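Local coordinates for nine-heme cytochrome c (Desulfovibrio desulfuricans, PDB 1OFW), which carries electrons through nine c-type hemes and may form part of a transmembrane redox complex that passes them to the cytoplasm for sulfate reduction, at residues F217-K220 and P221-C225. Sequence-based numbering, arbitrary orientation. Where two conformers were deposited one is given.
Sequences FHNK and PEILC. With HEC (heme c), chain F.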
loop_
_atom_site.group_PDB
_atom_site.type_symbol
_atom_site.label_atom_id
_atom_site.label_comp_id
_atom_site.label_asym_id
_atom_site.label_seq_id
_atom_site.Cartn_x
_atom_site.Cartn_y
_atom_site.Cartn_z
ATOM N N PHE A 217 -1.011 5.718 -1.235
ATOM C CA PHE A 217 -1.370 4.851 -0.100
ATOM C C PHE A 217 -0.841 5.397 1.229
ATOM O O PHE A 217 -1.412 5.046 2.265
ATOM C CB PHE A 217 -0.903 3.409 -0.335
ATOM C CG PHE A 217 -1.854 2.729 -1.331
ATOM C CD1 PHE A 217 -1.616 2.750 -2.683
ATOM C CD2 PHE A 217 -2.974 2.112 -0.832
ATOM C CE1 PHE A 217 -2.550 2.133 -3.530
ATOM C CE2 PHE A 217 -3.866 1.472 -1.658
ATOM C CZ PHE A 217 -3.626 1.460 -3.009
ATOM N N HIS A 218 0.165 6.250 1.185
ATOM C CA HIS A 218 0.678 6.917 2.410
ATOM C C HIS A 218 -0.192 8.134 2.619
ATOM O O HIS A 218 0.195 9.268 2.321
ATOM C CB HIS A 218 2.136 7.264 2.218
ATOM C CG HIS A 218 3.062 6.110 2.014
ATOM N ND1 HIS A 218 4.326 6.286 1.541
ATOM C CD2 HIS A 218 2.970 4.769 2.185
ATOM C CE1 HIS A 218 4.971 5.131 1.447
ATOM N NE2 HIS A 218 4.131 4.178 1.840
ATOM N N ASN A 219 -1.407 7.869 3.069
ATOM C CA ASN A 219 -2.447 8.877 2.875
ATOM C C ASN A 219 -2.941 9.528 4.159
ATOM O O ASN A 219 -4.058 10.049 4.178
ATOM C CB ASN A 219 -3.606 8.239 2.103
ATOM C CG ASN A 219 -4.102 6.967 2.746
ATOM O OD1 ASN A 219 -3.997 6.709 3.950
ATOM N ND2 ASN A 219 -4.653 6.092 1.903
ATOM N N LYS A 220 -2.169 9.522 5.234
ATOM C CA LYS A 220 -2.421 10.305 6.447
ATOM C C LYS A 220 -1.112 11.037 6.734
ATOM O O LYS A 220 -0.051 10.480 6.471
ATOM C CB LYS A 220 -2.833 9.468 7.632
ATOM C CG LYS A 220 -4.084 8.643 7.497
ATOM C CD LYS A 220 -5.353 9.431 7.602
ATOM C CE LYS A 220 -6.603 8.568 7.667
ATOM N NZ LYS A 220 -7.680 9.124 6.796
ATOM N N PRO A 221 -1.124 12.273 7.194
ATOM C CA PRO A 221 0.151 13.004 7.309
ATOM C C PRO A 221 1.177 12.313 8.206
ATOM O O PRO A 221 2.386 12.408 7.939
ATOM C CB PRO A 221 -0.299 14.328 7.936
ATOM C CG PRO A 221 -1.715 14.477 7.488
ATOM C CD PRO A 221 -2.286 13.084 7.565
ATOM N N GLU A 222 0.769 11.653 9.262
ATOM C CA GLU A 222 1.715 10.989 10.149
ATOM C C GLU A 222 1.900 9.507 9.871
ATOM O O GLU A 222 2.474 8.748 10.677
ATOM C CB GLU A 222 1.255 11.116 11.615
ATOM C CG GLU A 222 0.714 12.516 11.897
ATOM C CD GLU A 222 -0.789 12.602 11.634
ATOM O OE1 GLU A 222 -1.451 11.849 10.858
ATOM O OE2 GLU A 222 -1.362 13.531 12.264
ATOM N N ILE A 223 1.449 9.001 8.719
ATOM C CA ILE A 223 1.459 7.558 8.524
ATOM C C ILE A 223 2.840 6.935 8.532
ATOM O O ILE A 223 2.991 5.788 8.973
ATOM C CB ILE A 223 0.704 7.191 7.219
ATOM C CG1 ILE A 223 0.255 5.731 7.245
ATOM C CG2 ILE A 223 1.520 7.526 5.994
ATOM C CD1 ILE A 223 -0.765 5.308 6.221
ATOM N N LEU A 224 3.886 7.641 8.069
ATOM C CA LEU A 224 5.192 6.991 8.012
ATOM C C LEU A 224 5.750 6.795 9.420
ATOM O O LEU A 224 6.617 5.924 9.577
ATOM C CB LEU A 224 6.158 7.755 7.122
ATOM C CG LEU A 224 5.706 7.942 5.672
ATOM C CD1 LEU A 224 6.767 8.795 4.941
ATOM C CD2 LEU A 224 5.452 6.605 4.981
ATOM N N CYS A 225 5.229 7.564 10.372
ATOM C CA CYS A 225 5.640 7.343 11.756
ATOM C C CYS A 225 5.250 5.949 12.233
ATOM O O CYS A 225 5.922 5.352 13.093
ATOM C CB CYS A 225 5.031 8.375 12.695
ATOM S SG CYS A 225 5.152 10.093 12.194
HETATM FE FE HEC F . 4.651 2.228 2.066
HETATM C CHA HEC F . 1.484 1.583 3.300
HETATM C CHB HEC F . 3.587 1.397 -1.051
HETATM C CHC HEC F . 7.722 2.971 0.799
HETATM C CHD HEC F . 5.733 2.926 5.219
HETATM N NA HEC F . 2.913 1.623 1.295
HETATM C C1A HEC F . 1.737 1.362 1.952
HETATM C C2A HEC F . 0.764 0.781 1.054
HETATM C C3A HEC F . 1.351 0.708 -0.170
HETATM C C4A HEC F . 2.680 1.269 -0.026
HETATM C CMA HEC F . 0.767 0.132 -1.466
HETATM C CAA HEC F . -0.631 0.334 1.473
HETATM C CBA HEC F . -0.563 -0.999 2.285
HETATM C CGA HEC F . -0.356 -2.170 1.359
HETATM O O1A HEC F . -1.126 -2.313 0.385
HETATM O O2A HEC F . 0.584 -2.966 1.537
HETATM N NB HEC F . 5.486 2.190 0.243
HETATM C C1B HEC F . 4.903 1.792 -0.946
HETATM C C2B HEC F . 5.849 1.821 -2.026
HETATM C C3B HEC F . 7.020 2.247 -1.516
HETATM C C4B HEC F . 6.781 2.496 -0.092
HETATM C CMB HEC F . 5.470 1.386 -3.469
HETATM C CAB HEC F . 8.369 2.444 -2.211
HETATM C CBB HEC F . 8.306 3.458 -3.363
HETATM N NC HEC F . 6.388 2.795 2.869
HETATM C C1C HEC F . 7.534 3.099 2.153
HETATM C C2C HEC F . 8.560 3.589 3.077
HETATM C C3C HEC F . 8.025 3.535 4.313
HETATM C C4C HEC F . 6.649 3.077 4.197
HETATM C CMC HEC F . 9.965 4.035 2.649
HETATM C CAC HEC F . 8.719 3.830 5.654
HETATM C CBC HEC F . 9.241 5.280 5.792
HETATM N ND HEC F . 3.796 2.176 3.867
HETATM C C1D HEC F . 4.415 2.546 5.074
HETATM C C2D HEC F . 3.443 2.471 6.146
HETATM C C3D HEC F . 2.263 2.110 5.625
HETATM C C4D HEC F . 2.481 1.934 4.208
HETATM C CMD HEC F . 3.781 2.796 7.606
HETATM C CAD HEC F . 0.897 1.955 6.318
HETATM C CBD HEC F . 0.469 0.465 6.465
HETATM C CGD HEC F . -1.051 0.417 6.778
HETATM O O1D HEC F . -1.403 0.747 7.910
HETATM O O2D HEC F . -1.870 0.068 5.902
#
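Leu224 lies over the imidazole of His218 across a type I beta turn, Lys220 to Ile223, that folds the chain back beside heme 4. One backbone hydrogen bond closes the turn, Ile223 N to Lys220 O at 3.1 Å; its N-H...O angle of 164° is nearly straight.

Metal coordination comes from His218, whose NE2 lies 2.0 Å from the heme iron; His115 is the other axial ligand of this heme, the one set between the two tetraheme clusters. The side chains of His218 and Leu224 cross at about a right angle, and Leu224 CD2 sits 3.8 Å from the His218 ring centroid, only 16° off its normal, a CH-pi contact over the face. Leu224 CD2 also approaches heme CHD at 3.7 Å, so it packs against both the axial imidazole and the porphyrin.

Apolar contacts of Ile223 and Phe217 add to the heme pocket. Ile223 extends CG1 anti to its backbone N (chi1 -159°), taking CD1 to 3.7 Å from heme CAD, while CG2 meets His218 CA. Phe217, at the end of helix 212-217, brings CB to 3.4 Å from heme C2A, and one face of its ring receives the heme methyl CMA.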